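Local coordinates for protein nicotinate phosphoribosyltransferase (Porphyromonas gingivalis, PDB 2IM5) that probably catalyses the ATP-dependent transfer of phosphoribose from phosphoribosyl pyrophosphate to nicotinate, giving nicotinate mononucleotide for NAD biosynthesis, at residues I3-K14 / E53-E66. Numbering follows the deposited sequence.
Sequences IIRSILDTDLYK and EIRAMAALSLTRDE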
# COMPACT_ATOMS: atom_id res chain seq x y z
N ILE A 3 -10.44 12.96 13.13
CA ILE A 3 -9.09 12.94 12.48
C ILE A 3 -9.17 12.79 10.96
O ILE A 3 -8.51 13.52 10.23
CB ILE A 3 -8.20 11.82 13.06
CG1 ILE A 3 -7.78 12.18 14.48
CG2 ILE A 3 -6.97 11.61 12.19
CD1 ILE A 3 -6.89 11.14 15.15
N ILE A 4 -9.98 11.84 10.48
CA ILE A 4 -10.13 11.65 9.04
C ILE A 4 -11.26 12.58 8.59
O ILE A 4 -12.42 12.40 8.98
CB ILE A 4 -10.50 10.19 8.68
CG1 ILE A 4 -9.42 9.23 9.19
CG2 ILE A 4 -10.65 10.05 7.17
CD1 ILE A 4 -8.03 9.44 8.58
N ARG A 5 -10.93 13.57 7.76
CA ARG A 5 -11.91 14.53 7.29
C ARG A 5 -12.39 14.33 5.87
O ARG A 5 -13.45 14.82 5.48
CB ARG A 5 -11.36 15.96 7.43
CG ARG A 5 -11.11 16.40 8.87
CD ARG A 5 -12.33 16.12 9.73
NE ARG A 5 -12.25 16.73 11.05
CZ ARG A 5 -12.35 18.04 11.28
NH1 ARG A 5 -12.54 18.88 10.26
NH2 ARG A 5 -12.27 18.51 12.52
N SER A 6 -11.60 13.62 5.07
CA SER A 6 -11.98 13.37 3.68
C SER A 6 -12.07 11.89 3.33
O SER A 6 -11.24 11.08 3.75
CB SER A 6 -10.97 14.03 2.74
OG SER A 6 -11.21 13.60 1.40
N ILE A 7 -13.08 11.54 2.55
CA ILE A 7 -13.24 10.16 2.15
C ILE A 7 -12.11 9.79 1.18
O ILE A 7 -11.88 8.61 0.90
CB ILE A 7 -14.63 9.93 1.51
CG1 ILE A 7 -15.04 8.47 1.68
CG2 ILE A 7 -14.62 10.31 0.04
CD1 ILE A 7 -16.53 8.23 1.50
N LEU A 8 -11.38 10.79 0.68
CA LEU A 8 -10.27 10.56 -0.23
C LEU A 8 -8.93 10.51 0.52
O LEU A 8 -7.88 10.29 -0.09
CB LEU A 8 -10.19 11.65 -1.30
CG LEU A 8 -11.35 11.82 -2.28
CD1 LEU A 8 -10.93 12.78 -3.38
CD2 LEU A 8 -11.75 10.46 -2.87
N ASP A 9 -8.97 10.70 1.83
CA ASP A 9 -7.74 10.65 2.63
C ASP A 9 -7.43 9.18 2.87
O ASP A 9 -7.69 8.63 3.95
CB ASP A 9 -7.93 11.40 3.95
CG ASP A 9 -6.63 11.54 4.74
OD1 ASP A 9 -5.54 11.35 4.17
OD2 ASP A 9 -6.70 11.86 5.95
N THR A 10 -6.89 8.54 1.84
CA THR A 10 -6.54 7.13 1.87
C THR A 10 -5.59 6.88 0.69
O THR A 10 -5.31 7.80 -0.09
CB THR A 10 -7.81 6.25 1.72
OG1 THR A 10 -7.47 4.86 1.84
CG2 THR A 10 -8.47 6.49 0.37
N ASP A 11 -5.10 5.65 0.57
CA ASP A 11 -4.19 5.32 -0.52
C ASP A 11 -4.92 4.97 -1.81
O ASP A 11 -6.01 4.40 -1.79
CB ASP A 11 -3.28 4.16 -0.13
CG ASP A 11 -2.18 4.59 0.80
OD1 ASP A 11 -1.46 5.55 0.47
OD2 ASP A 11 -2.02 3.96 1.87
N LEU A 12 -4.30 5.32 -2.93
CA LEU A 12 -4.88 5.04 -4.24
C LEU A 12 -5.24 3.57 -4.41
O LEU A 12 -6.32 3.24 -4.89
CB LEU A 12 -3.90 5.44 -5.34
CG LEU A 12 -4.30 4.98 -6.75
CD1 LEU A 12 -5.57 5.71 -7.18
CD2 LEU A 12 -3.16 5.26 -7.73
N TYR A 13 -4.35 2.68 -3.99
CA TYR A 13 -4.60 1.26 -4.16
C TYR A 13 -5.85 0.74 -3.48
O TYR A 13 -6.38 -0.30 -3.87
CB TYR A 13 -3.36 0.45 -3.74
CG TYR A 13 -3.16 0.26 -2.25
CD1 TYR A 13 -3.82 -0.76 -1.56
CD2 TYR A 13 -2.28 1.07 -1.54
CE1 TYR A 13 -3.60 -0.97 -0.20
CE2 TYR A 13 -2.05 0.87 -0.18
CZ TYR A 13 -2.71 -0.16 0.48
OH TYR A 13 -2.48 -0.37 1.83
N LYS A 14 -6.35 1.46 -2.47
CA LYS A 14 -7.56 1.03 -1.79
C LYS A 14 -8.73 1.15 -2.77
O LYS A 14 -9.62 0.30 -2.79
CB LYS A 14 -7.80 1.88 -0.54
CG LYS A 14 -6.69 1.78 0.52
CD LYS A 14 -6.82 0.56 1.45
CE LYS A 14 -6.72 -0.78 0.72
NZ LYS A 14 -6.65 -1.94 1.66
N GLU A 53 -12.98 7.38 16.86
CA GLU A 53 -12.54 7.85 15.55
C GLU A 53 -13.19 7.00 14.46
O GLU A 53 -13.59 7.51 13.42
CB GLU A 53 -11.02 7.75 15.44
CG GLU A 53 -10.26 8.74 16.30
CD GLU A 53 -10.57 10.18 15.93
OE1 GLU A 53 -10.66 10.50 14.72
OE2 GLU A 53 -10.72 11.00 16.86
N ILE A 54 -13.28 5.70 14.70
CA ILE A 54 -13.88 4.80 13.73
C ILE A 54 -15.35 5.17 13.55
O ILE A 54 -15.86 5.20 12.42
CB ILE A 54 -13.74 3.33 14.17
CG1 ILE A 54 -12.28 2.90 14.05
CG2 ILE A 54 -14.64 2.44 13.32
CD1 ILE A 54 -12.00 1.52 14.59
N ARG A 55 -16.03 5.46 14.65
CA ARG A 55 -17.44 5.84 14.56
C ARG A 55 -17.60 7.18 13.84
O ARG A 55 -18.54 7.38 13.08
CB ARG A 55 -18.07 5.90 15.96
CG ARG A 55 -18.31 4.53 16.58
CD ARG A 55 -19.17 4.62 17.82
NE ARG A 55 -18.40 4.93 19.02
CZ ARG A 55 -17.92 4.02 19.86
NH1 ARG A 55 -18.14 2.73 19.64
NH2 ARG A 55 -17.23 4.41 20.93
N ALA A 56 -16.66 8.09 14.08
CA ALA A 56 -16.71 9.40 13.45
C ALA A 56 -16.65 9.29 11.92
O ALA A 56 -17.25 10.10 11.22
CB ALA A 56 -15.57 10.27 13.95
N MET A 57 -15.93 8.29 11.43
CA MET A 57 -15.78 8.10 9.99
C MET A 57 -17.10 7.84 9.24
O MET A 57 -17.18 8.02 8.02
CB MET A 57 -14.77 6.97 9.71
CG MET A 57 -13.32 7.34 10.07
SD MET A 57 -12.11 6.00 9.86
CE MET A 57 -12.32 5.67 8.12
N ALA A 58 -18.13 7.44 9.97
CA ALA A 58 -19.43 7.17 9.36
C ALA A 58 -20.04 8.43 8.76
O ALA A 58 -20.96 8.36 7.95
CB ALA A 58 -20.39 6.56 10.38
N ALA A 59 -19.53 9.59 9.16
CA ALA A 59 -20.05 10.86 8.66
C ALA A 59 -19.38 11.31 7.36
O ALA A 59 -19.85 12.25 6.71
CB ALA A 59 -19.89 11.94 9.73
N LEU A 60 -18.30 10.66 6.96
CA LEU A 60 -17.60 11.02 5.73
C LEU A 60 -18.44 10.76 4.48
O LEU A 60 -19.17 9.78 4.39
CB LEU A 60 -16.29 10.24 5.62
CG LEU A 60 -15.24 10.46 6.71
CD1 LEU A 60 -14.14 9.44 6.57
CD2 LEU A 60 -14.69 11.87 6.63
N SER A 61 -18.33 11.66 3.51
CA SER A 61 -19.04 11.50 2.25
C SER A 61 -18.31 12.29 1.18
O SER A 61 -17.75 13.36 1.44
CB SER A 61 -20.50 11.97 2.36
OG SER A 61 -20.58 13.36 2.54
N LEU A 62 -18.30 11.74 -0.03
CA LEU A 62 -17.63 12.35 -1.16
C LEU A 62 -18.23 13.72 -1.47
O LEU A 62 -19.45 13.85 -1.59
CB LEU A 62 -17.77 11.43 -2.38
CG LEU A 62 -16.93 11.74 -3.62
CD1 LEU A 62 -15.46 11.47 -3.31
CD2 LEU A 62 -17.42 10.86 -4.77
N THR A 63 -17.39 14.74 -1.58
CA THR A 63 -17.90 16.07 -1.90
C THR A 63 -18.04 16.17 -3.41
O THR A 63 -17.57 15.30 -4.15
CB THR A 63 -16.96 17.20 -1.42
OG1 THR A 63 -15.76 17.18 -2.21
CG2 THR A 63 -16.59 17.02 0.04
N ARG A 64 -18.68 17.24 -3.88
CA ARG A 64 -18.85 17.45 -5.31
C ARG A 64 -17.50 17.67 -5.99
O ARG A 64 -17.25 17.14 -7.07
CB ARG A 64 -19.78 18.64 -5.55
CG ARG A 64 -20.31 18.75 -6.98
CD ARG A 64 -20.85 17.40 -7.47
NE ARG A 64 -21.57 16.67 -6.43
CZ ARG A 64 -22.14 15.48 -6.59
NH1 ARG A 64 -22.08 14.86 -7.77
NH2 ARG A 64 -22.76 14.89 -5.58
N ASP A 65 -16.62 18.45 -5.37
CA ASP A 65 -15.31 18.69 -5.95
C ASP A 65 -14.48 17.42 -6.01
O ASP A 65 -13.74 17.20 -6.97
CB ASP A 65 -14.53 19.75 -5.16
CG ASP A 65 -15.08 21.15 -5.36
OD1 ASP A 65 -15.70 21.41 -6.42
OD2 ASP A 65 -14.88 22.00 -4.46
N GLU A 66 -14.58 16.59 -4.98
CA GLU A 66 -13.82 15.35 -4.95
C GLU A 66 -14.31 14.42 -6.05
O GLU A 66 -13.51 13.76 -6.71
CB GLU A 66 -13.94 14.67 -3.59
CG GLU A 66 -13.35 15.52 -2.47
CD GLU A 66 -13.46 14.85 -1.11
OE1 GLU A 66 -14.52 14.24 -0.81
OE2 GLU A 66 -12.49 14.95 -0.33
O HOH W 1 -11.85 9.69 12.05
O HOH W 2 -15.12 13.47 1.60
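Glu-66 reaches back from the capping box that starts helix 64-73 and ties the N-terminal loop down through Ser-6. Its carboxylate is shared out: OE2 accepts from Ser-6 OG at 2.5 Å, on the syn side but 23° out of plane, while OE1 takes Thr-63 N on the anti side. Ser-6 OG, held trans to N (chi1 170°), also accepts from Leu-8 N at 2.9 Å, an ST turn laid over the type I turn Ser-6 to Asp-9. The hydroxyl therefore gives one bond and takes another, and both carboxylate oxygens are engaged.

At the other end Glu-53, in helix 44-56, bends at chi2 (-61°) so that OE1 meets Ile-3 N with its syn lone pair at 2.9 Å.

Between these polar anchors the contact is aliphatic. Leu-60 pushes CD1 against Ile-4 CG2 (3.6 Å) and CD2 against the carbonyl oxygens of Ile-4 and Arg-5; Met-57 CG lies beside Ile-4 CB. Ile-7 crosses Leu-62 at about a right angle, CG2 on CD1, and Leu-8 slides past the Glu-66 stem. The join belongs to the N-terminal domain; Val-126 of helix 120-134 touches Ile-4 and His-198 of helix 197-203 touches Leu-8.

Two waters complete it. One accepts from Ile-4 N and donates to Glu-53 O and OE1; the other accepts from Ile-7 N and donates to Ser-61 O and, at 2.6 Å, to Glu-66 OE1.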